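Local coordinates for fiber protein (Raptor siadenovirus a, PDB 5FJL), which forms the trimeric fibre of the virion, whose C-terminal head domain probably attaches the virus to receptors on the host cell, at residues 71-76 and 80-85; 119-124 and 128-133. One frame throughout, in Å; residues are numbered along the deposited sequence.

Contact 1. Residues 71-76 and 80-85; sequences GLRVVN and QNTPLT
R73 and Q80 pair near the middle of an antiparallel beta-hairpin that projects from the fibre head, probably the one characteristic of siadenovirus heads. Hydrogen-bonded pairs G71–T82 and R73–Q80 flank the non-hydrogen-bonded pair L72–N81; the Q80 N to R73 O bond, at 2.8 Å, is almost straight (178°). Between these rungs, weaker CA-H...O contacts run from N81 to the G71 oxygen and from L72 to the Q80 oxygen.

On the face that carries R73, Q80 and T82, polar side chains add a second layer of bonds. With CG wedged between its own N and C (chi1 50°), the extended arginine chain lies across the opposite strand. Q80 CB sits over one face of the guanidinium, 3.6 Å from R73 NE. V75 CG2 touches the amide end of Q80, 3.4 Å from OE1. On the other face L72 CD2 meets N81 CB at 3.6 Å, and both residues lean on V164.

Two arginine side-chain N-H groups are used across the strands: R73 NH1 reaches T82 OG1 at 3.0 Å, while R73 NE meets an in-plane lone pair of Q80 OE1, also at 3.0 Å, in a bent bond (139°) with OE1 tilted from the guanidinium plane.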
ATOM      1  N   GLY A  71      11.088   1.134  13.285  1.00 30.91           N
ATOM      2  CA  GLY A  71       9.822   1.844  13.087  1.00 29.59           C
ATOM      3  C   GLY A  71       9.879   3.316  13.474  1.00 28.75           C
ATOM      4  O   GLY A  71      10.935   3.820  13.875  1.00 25.02           O
ATOM      5  N   LEU A  72       8.717   3.976  13.320  1.00 27.98           N
ATOM      6  CA  LEU A  72       8.503   5.380  13.681  1.00 26.19           C
ATOM      7  C   LEU A  72       8.043   5.569  15.132  1.00 25.60           C
ATOM      8  O   LEU A  72       7.326   4.747  15.670  1.00 26.53           O
ATOM      9  CB  LEU A  72       7.447   6.015  12.761  1.00 26.23           C
ATOM     10  CG  LEU A  72       7.602   6.022  11.228  1.00 29.46           C
ATOM     11  CD1 LEU A  72       6.418   6.706  10.557  1.00 30.66           C
ATOM     12  CD2 LEU A  72       8.894   6.717  10.855  1.00 30.59           C
ATOM     13  N   ARG A  73       8.441   6.698  15.723  1.00 24.53           N
ATOM     14  CA  ARG A  73       7.928   7.116  17.033  1.00 24.62           C
ATOM     15  C   ARG A  73       7.826   8.619  17.059  1.00 22.28           C
ATOM     16  O   ARG A  73       8.560   9.322  16.361  1.00 24.22           O
ATOM     17  CB  ARG A  73       8.833   6.614  18.165  1.00 29.09           C
ATOM     18  CG  ARG A  73      10.292   6.924  17.972  1.00 33.65           C
ATOM     19  CD  ARG A  73      11.240   6.170  18.937  1.00 39.80           C
ATOM     20  NE  ARG A  73      12.633   6.605  18.712  1.00 42.44           N
ATOM     21  CZ  ARG A  73      13.470   6.121  17.783  1.00 42.29           C
ATOM     22  NH1 ARG A  73      13.114   5.123  16.984  1.00 35.72           N
ATOM     23  NH2 ARG A  73      14.697   6.629  17.672  1.00 48.05           N
ATOM     24  N   VAL A  74       6.896   9.122  17.872  1.00 23.14           N
ATOM     25  CA  VAL A  74       6.809  10.553  18.095  1.00 22.91           C
ATOM     26  C   VAL A  74       7.205  10.811  19.548  1.00 22.28           C
ATOM     27  O   VAL A  74       6.661  10.192  20.420  1.00 25.22           O
ATOM     28  CB  VAL A  74       5.394  11.114  17.781  1.00 23.79           C
ATOM     29  CG1 VAL A  74       5.402  12.623  17.879  1.00 26.41           C
ATOM     30  CG2 VAL A  74       4.963  10.721  16.377  1.00 26.40           C
ATOM     31  N   VAL A  75       8.186  11.689  19.735  1.00 25.60           N
ATOM     32  CA  VAL A  75       8.764  11.966  21.061  1.00 28.04           C
ATOM     33  C   VAL A  75       8.716  13.461  21.261  1.00 28.59           C
ATOM     34  O   VAL A  75       9.456  14.198  20.619  1.00 30.37           O
ATOM     35  CB  VAL A  75      10.217  11.430  21.162  1.00 30.06           C
ATOM     36  CG1 VAL A  75      10.775  11.683  22.552  1.00 32.69           C
ATOM     37  CG2 VAL A  75      10.250   9.944  20.839  1.00 31.38           C
ATOM     38  N   ASN A  76       7.790  13.905  22.111  1.00 29.30           N
ATOM     39  CA  ASN A  76       7.573  15.344  22.362  1.00 32.13           C
ATOM     40  C   ASN A  76       7.452  16.157  21.073  1.00 32.60           C
ATOM     41  O   ASN A  76       8.137  17.174  20.866  1.00 33.52           O
ATOM     42  CB  ASN A  76       8.679  15.897  23.274  1.00 36.26           C
ATOM     43  CG  ASN A  76       8.760  15.152  24.594  1.00 36.05           C
ATOM     44  OD1 ASN A  76       7.751  14.931  25.272  1.00 39.48           O
ATOM     45  ND2 ASN A  76       9.961  14.718  24.945  1.00 40.44           N
ATOM     46  N   GLN A  80      10.836  10.513  15.198  1.00 25.51           N
ATOM     47  CA  GLN A  80      12.101   9.794  15.194  1.00 28.72           C
ATOM     48  C   GLN A  80      11.866   8.471  14.513  1.00 27.71           C
ATOM     49  O   GLN A  80      10.728   8.007  14.409  1.00 27.71           O
ATOM     50  CB  GLN A  80      12.564   9.555  16.617  1.00 31.68           C
ATOM     51  CG  GLN A  80      12.847  10.837  17.372  1.00 34.27           C
ATOM     52  CD  GLN A  80      13.292  10.573  18.793  1.00 38.55           C
ATOM     53  OE1 GLN A  80      13.197   9.445  19.307  1.00 42.13           O
ATOM     54  NE2 GLN A  80      13.749  11.626  19.455  1.00 45.27           N
ATOM     55  N   ASN A  81      12.922   7.850  14.014  1.00 24.83           N
ATOM     56  CA  ASN A  81      12.771   6.514  13.502  1.00 24.33           C
ATOM     57  C   ASN A  81      14.036   5.682  13.543  1.00 22.79           C
ATOM     58  O   ASN A  81      15.135   6.213  13.573  1.00 25.94           O
ATOM     59  CB  ASN A  81      12.228   6.562  12.073  1.00 24.39           C
ATOM     60  CG  ASN A  81      13.290   6.852  11.069  1.00 26.30           C
ATOM     61  OD1 ASN A  81      13.898   7.936  11.102  1.00 30.83           O
ATOM     62  ND2 ASN A  81      13.560   5.889  10.167  1.00 26.93           N
ATOM     63  N   THR A  82      13.818   4.387  13.578  1.00 22.88           N
ATOM     64  CA  THR A  82      14.861   3.404  13.458  1.00 23.84           C
ATOM     65  C   THR A  82      14.493   2.589  12.219  1.00 21.94           C
ATOM     66  O   THR A  82      13.469   1.884  12.230  1.00 23.60           O
ATOM     67  CB  THR A  82      14.872   2.480  14.666  1.00 28.19           C
ATOM     68  OG1 THR A  82      15.144   3.269  15.839  1.00 31.16           O
ATOM     69  CG2 THR A  82      15.923   1.374  14.519  1.00 29.71           C
ATOM     70  N   PRO A  83      15.304   2.704  11.153  1.00 21.48           N
ATOM     71  CA  PRO A  83      14.966   1.915   9.955  1.00 20.09           C
ATOM     72  C   PRO A  83      15.477   0.514  10.018  1.00 19.83           C
ATOM     73  O   PRO A  83      16.345   0.199  10.852  1.00 21.66           O
ATOM     74  CB  PRO A  83      15.682   2.674   8.857  1.00 21.30           C
ATOM     75  CG  PRO A  83      16.924   3.110   9.518  1.00 23.05           C
ATOM     76  CD  PRO A  83      16.475   3.552  10.894  1.00 22.29           C
ATOM     77  N   LEU A  84      14.970  -0.354   9.159  1.00 17.79           N
ATOM     78  CA  LEU A  84      15.608  -1.612   8.910  1.00 18.46           C
ATOM     79  C   LEU A  84      16.553  -1.407   7.723  1.00 17.58           C
ATOM     80  O   LEU A  84      16.102  -1.067   6.618  1.00 17.89           O
ATOM     81  CB  LEU A  84      14.560  -2.671   8.585  1.00 23.20           C
ATOM     82  CG  LEU A  84      15.002  -4.096   8.591  1.00 28.88           C
ATOM     83  CD1 LEU A  84      15.500  -4.485   9.988  1.00 32.75           C
ATOM     84  CD2 LEU A  84      13.771  -4.918   8.213  1.00 30.32           C
ATOM     85  N   THR A  85      17.847  -1.630   7.930  1.00 17.04           N
ATOM     86  CA  THR A  85      18.867  -1.258   6.958  1.00 17.19           C
ATOM     87  C   THR A  85      19.504  -2.480   6.324  1.00 18.12           C
ATOM     88  O   THR A  85      19.927  -3.428   7.002  1.00 19.41           O
ATOM     89  CB  THR A  85      19.941  -0.392   7.633  1.00 18.83           C
ATOM     90  OG1 THR A  85      19.320   0.821   8.094  1.00 19.08           O
ATOM     91  CG2 THR A  85      21.111  -0.057   6.706  1.00 19.42           C
TER

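Contact 2. Residues 119-124 and 128-133; sequences CIFITT and YRELCM
F121 and E130 are brought together by contrasting first torsions. In F121, CG lies anti to the carbonyl carbon (chi1 -63°), whereas E130 tucks CG in over its own backbone, flanked by N and C (chi1 50°), and its extended chain reaches diagonally across to the phenylalanine. The two side chains cross at about a right angle, with E130 OE2 3.7 Å from F121 CE1. In one of the two conformers of C132, SG lies at the edge of the same ring, 3.8 Å from F121 CE1, a sulfur-aromatic contact. R150 joins this cluster from elsewhere in the chain, forming a salt bridge to the carboxylate of E130 and a cation-pi contact with F121. The charge of E130 is thus answered beside the ring, which probably favours its ionised form.

F121 CB packs on Y128 CB at 4.2 Å, and T123 CG2 meets the edge of the tyrosine ring at Y128 CE2, 4.1 Å away. The hydroxyls of T123 and Y128 both turn to E156, one carboxylate oxygen for each. On the opposite face I120 CD1 touches R129 NH1 at 3.9 Å, while other guanidinium nitrogens of R129 bond to backbone oxygens of R150 and D98 of the second subunit.

Between the two faces, four backbone hydrogen bonds join C119 to E130 and F121 to Y128; F121 N to Y128 O measures 2.8 Å. The I120–R129 pair between them is non-hydrogen-bonded, completing the alternating register of an antiparallel beta-hairpin, here within the all-beta fibre head.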
ATOM      1  N   CYS A 119      10.941   3.458   1.444  1.00 14.95           N
ATOM      2  CA  CYS A 119      12.373   3.120   1.481  1.00 16.05           C
ATOM      3  C   CYS A 119      13.197   4.302   1.092  1.00 15.98           C
ATOM      4  O   CYS A 119      12.795   5.179   0.301  1.00 17.37           O
ATOM      5  CB  CYS A 119      12.694   1.989   0.531  1.00 17.61           C
ATOM      6  SG  CYS A 119      11.869   0.445   1.049  1.00 22.21           S
ATOM      7  N   ILE A 120      14.433   4.319   1.610  1.00 15.95           N
ATOM      8  CA  ILE A 120      15.439   5.297   1.250  1.00 16.05           C
ATOM      9  C   ILE A 120      16.617   4.529   0.687  1.00 16.06           C
ATOM     10  O   ILE A 120      17.139   3.638   1.346  1.00 17.69           O
ATOM     11  CB  ILE A 120      15.871   6.169   2.441  1.00 17.20           C
ATOM     12  CG1 ILE A 120      14.678   6.985   2.986  1.00 19.32           C
ATOM     13  CG2 ILE A 120      17.000   7.099   2.044  1.00 18.34           C
ATOM     14  CD1 ILE A 120      14.919   7.535   4.363  1.00 20.89           C
ATOM     15  N   PHE A 121      16.999   4.843  -0.542  1.00 15.08           N
ATOM     16  CA  PHE A 121      18.162   4.247  -1.194  1.00 15.60           C
ATOM     17  C   PHE A 121      19.278   5.257  -1.217  1.00 16.15           C
ATOM     18  O   PHE A 121      19.098   6.362  -1.709  1.00 17.50           O
ATOM     19  CB  PHE A 121      17.846   3.776  -2.636  1.00 16.35           C
ATOM     20  CG  PHE A 121      16.799   2.692  -2.680  1.00 16.05           C
ATOM     21  CD1 PHE A 121      15.443   3.008  -2.776  1.00 17.62           C
ATOM     22  CD2 PHE A 121      17.153   1.349  -2.636  1.00 17.54           C
ATOM     23  CE1 PHE A 121      14.486   2.012  -2.788  1.00 18.13           C
ATOM     24  CE2 PHE A 121      16.177   0.359  -2.662  1.00 18.20           C
ATOM     25  CZ  PHE A 121      14.847   0.702  -2.714  1.00 17.96           C
ATOM     26  N   ILE A 122      20.414   4.866  -0.650  1.00 15.56           N
ATOM     27  CA  ILE A 122      21.626   5.692  -0.640  1.00 15.29           C
ATOM     28  C   ILE A 122      22.586   5.139  -1.670  1.00 14.85           C
ATOM     29  O   ILE A 122      22.965   3.964  -1.609  1.00 15.54           O
ATOM     30  CB  ILE A 122      22.303   5.669   0.745  1.00 16.96           C
ATOM     31  CG1 ILE A 122      21.314   6.005   1.862  1.00 19.22           C
ATOM     32  CG2 ILE A 122      23.532   6.557   0.744  1.00 17.81           C
ATOM     33  CD1 ILE A 122      20.740   7.365   1.816  1.00 21.09           C
ATOM     34  N   THR A 123      22.970   5.983  -2.636  1.00 15.76           N
ATOM     35  CA  THR A 123      24.027   5.665  -3.571  1.00 16.64           C
ATOM     36  C   THR A 123      25.207   6.605  -3.260  1.00 17.10           C
ATOM     37  O   THR A 123      25.091   7.495  -2.411  1.00 17.13           O
ATOM     38  CB  THR A 123      23.584   5.812  -5.028  1.00 17.40           C
ATOM     39  OG1 THR A 123      23.328   7.173  -5.304  1.00 17.08           O
ATOM     40  CG2 THR A 123      22.310   4.956  -5.311  1.00 18.30           C
ATOM     41  N   THR A 124      26.329   6.429  -3.949  1.00 17.60           N
ATOM     42  CA  THR A 124      27.443   7.353  -3.720  1.00 18.35           C
ATOM     43  C   THR A 124      27.027   8.792  -3.955  1.00 18.59           C
ATOM     44  O   THR A 124      27.392   9.696  -3.162  1.00 18.37           O
ATOM     45  CB  THR A 124      28.623   6.989  -4.648  1.00 19.94           C
ATOM     46  OG1 THR A 124      29.074   5.670  -4.339  1.00 23.56           O
ATOM     47  CG2 THR A 124      29.756   7.988  -4.478  1.00 20.88           C
ATOM     48  N   TYR A 128      17.534   8.535  -2.659  1.00 17.48           N
ATOM     49  CA  TYR A 128      16.231   8.339  -3.303  1.00 18.10           C
ATOM     50  C   TYR A 128      15.258   7.888  -2.225  1.00 19.22           C
ATOM     51  O   TYR A 128      15.407   6.821  -1.640  1.00 20.70           O
ATOM     52  CB  TYR A 128      16.319   7.282  -4.390  1.00 18.67           C
ATOM     53  CG  TYR A 128      17.229   7.651  -5.517  1.00 18.94           C
ATOM     54  CD1 TYR A 128      16.888   8.683  -6.382  1.00 20.97           C
ATOM     55  CD2 TYR A 128      18.430   6.994  -5.726  1.00 19.21           C
ATOM     56  CE1 TYR A 128      17.745   9.068  -7.396  1.00 22.37           C
ATOM     57  CE2 TYR A 128      19.272   7.343  -6.765  1.00 20.94           C
ATOM     58  CZ  TYR A 128      18.903   8.383  -7.598  1.00 21.54           C
ATOM     59  OH  TYR A 128      19.713   8.764  -8.648  1.00 23.40           O
ATOM     60  N   ARG A 129      14.213   8.655  -2.025  1.00 17.46           N
ATOM     61  CA  ARG A 129      13.168   8.362  -1.078  1.00 17.34           C
ATOM     62  C   ARG A 129      11.939   8.022  -1.863  1.00 17.37           C
ATOM     63  O   ARG A 129      11.487   8.846  -2.662  1.00 18.39           O
ATOM     64  CB  ARG A 129      12.941   9.582  -0.195  1.00 18.85           C
ATOM     65  CG  ARG A 129      11.905   9.477   0.863  1.00 18.39           C
ATOM     66  CD  ARG A 129      11.749  10.858   1.546  1.00 19.06           C
ATOM     67  NE  ARG A 129      10.766  10.816   2.579  1.00 20.52           N
ATOM     68  CZ  ARG A 129      10.999  10.574   3.849  1.00 20.48           C
ATOM     69  NH1 ARG A 129      12.241  10.304   4.278  1.00 21.28           N
ATOM     70  NH2 ARG A 129      10.028  10.631   4.733  1.00 21.79           N
ATOM     71  N   GLU A 130      11.391   6.840  -1.660  1.00 16.70           N
ATOM     72  CA  GLU A 130      10.321   6.355  -2.548  1.00 17.81           C
ATOM     73  C   GLU A 130       9.467   5.300  -1.932  1.00 16.39           C
ATOM     74  O   GLU A 130       9.884   4.548  -1.076  1.00 18.12           O
ATOM     75  CB  GLU A 130      10.851   5.830  -3.850  1.00 22.13           C
ATOM     76  CG  GLU A 130      11.949   4.851  -3.727  1.00 24.12           C
ATOM     77  CD  GLU A 130      12.645   4.519  -5.082  1.00 24.35           C
ATOM     78  OE1 GLU A 130      13.430   5.280  -5.669  1.00 29.57           O
ATOM     79  OE2 GLU A 130      12.414   3.408  -5.497  1.00 27.96           O
ATOM     80  N   LEU A 131       8.211   5.221  -2.409  1.00 16.20           N
ATOM     81  CA  LEU A 131       7.355   4.089  -2.090  0.50 15.80           C
ATOM     82  C   LEU A 131       7.708   2.960  -3.045  1.00 15.87           C
ATOM     83  O   LEU A 131       7.916   3.161  -4.234  1.00 17.56           O
ATOM     84  CB  LEU A 131       5.825   4.415  -2.122  0.50 16.07           C
ATOM     85  CG  LEU A 131       5.240   5.087  -0.850  0.50 16.37           C
ATOM     86  CD1 LEU A 131       5.755   6.516  -0.699  0.50 17.41           C
ATOM     87  CD2 LEU A 131       3.719   5.075  -0.849  0.50 16.80           C
ATOM     88  N   CYS A 132       7.738   1.770  -2.475  1.00 15.00           N
ATOM     89  CA  CYS A 132       8.095   0.521  -3.192  0.50 15.59           C
ATOM     90  C   CYS A 132       7.154  -0.554  -2.752  1.00 15.77           C
ATOM     91  O   CYS A 132       6.446  -0.375  -1.752  1.00 17.84           O
ATOM     92  CB  CYS A 132       9.509   0.030  -2.828  0.50 16.37           C
ATOM     93  SG  CYS A 132      10.839   1.188  -3.177  0.50 18.80           S
ATOM     94  N   MET A 133       7.119  -1.686  -3.433  1.00 15.74           N
ATOM     95  CA  MET A 133       6.425  -2.860  -2.908  1.00 16.29           C
ATOM     96  C   MET A 133       7.449  -3.923  -2.594  1.00 17.00           C
ATOM     97  O   MET A 133       8.472  -4.044  -3.288  1.00 17.19           O
ATOM     98  CB  MET A 133       5.384  -3.377  -3.842  1.00 17.98           C
ATOM     99  CG  MET A 133       4.254  -2.338  -4.075  1.00 19.58           C
ATOM    100  SD  MET A 133       2.707  -3.035  -4.624  1.00 19.62           S
ATOM    101  CE  MET A 133       2.050  -3.503  -2.999  1.00 19.43           C
TER

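In the fold
Both contacts show how one antiparallel hairpin ladder can serve different surroundings. Contact 1 lies at the surface, its centre about 16 Å from that of the chain, and none of its touching residues is buried; its polar side chains bond directly across the strands. Contact 2 is partly buried, with four of eight touching residues enclosed; it sets an aromatic ring beside a carboxylate, and its polar ends find partners beyond the two segments. The hairpins are distinct, their centres about 17 Å apart and their nearest atoms about 6 Å, yet strands 78-87 and 115-122 both pair with strand 160-171. Each hairpin also meets the second subunit; 128-133 apparently packs near the third as well.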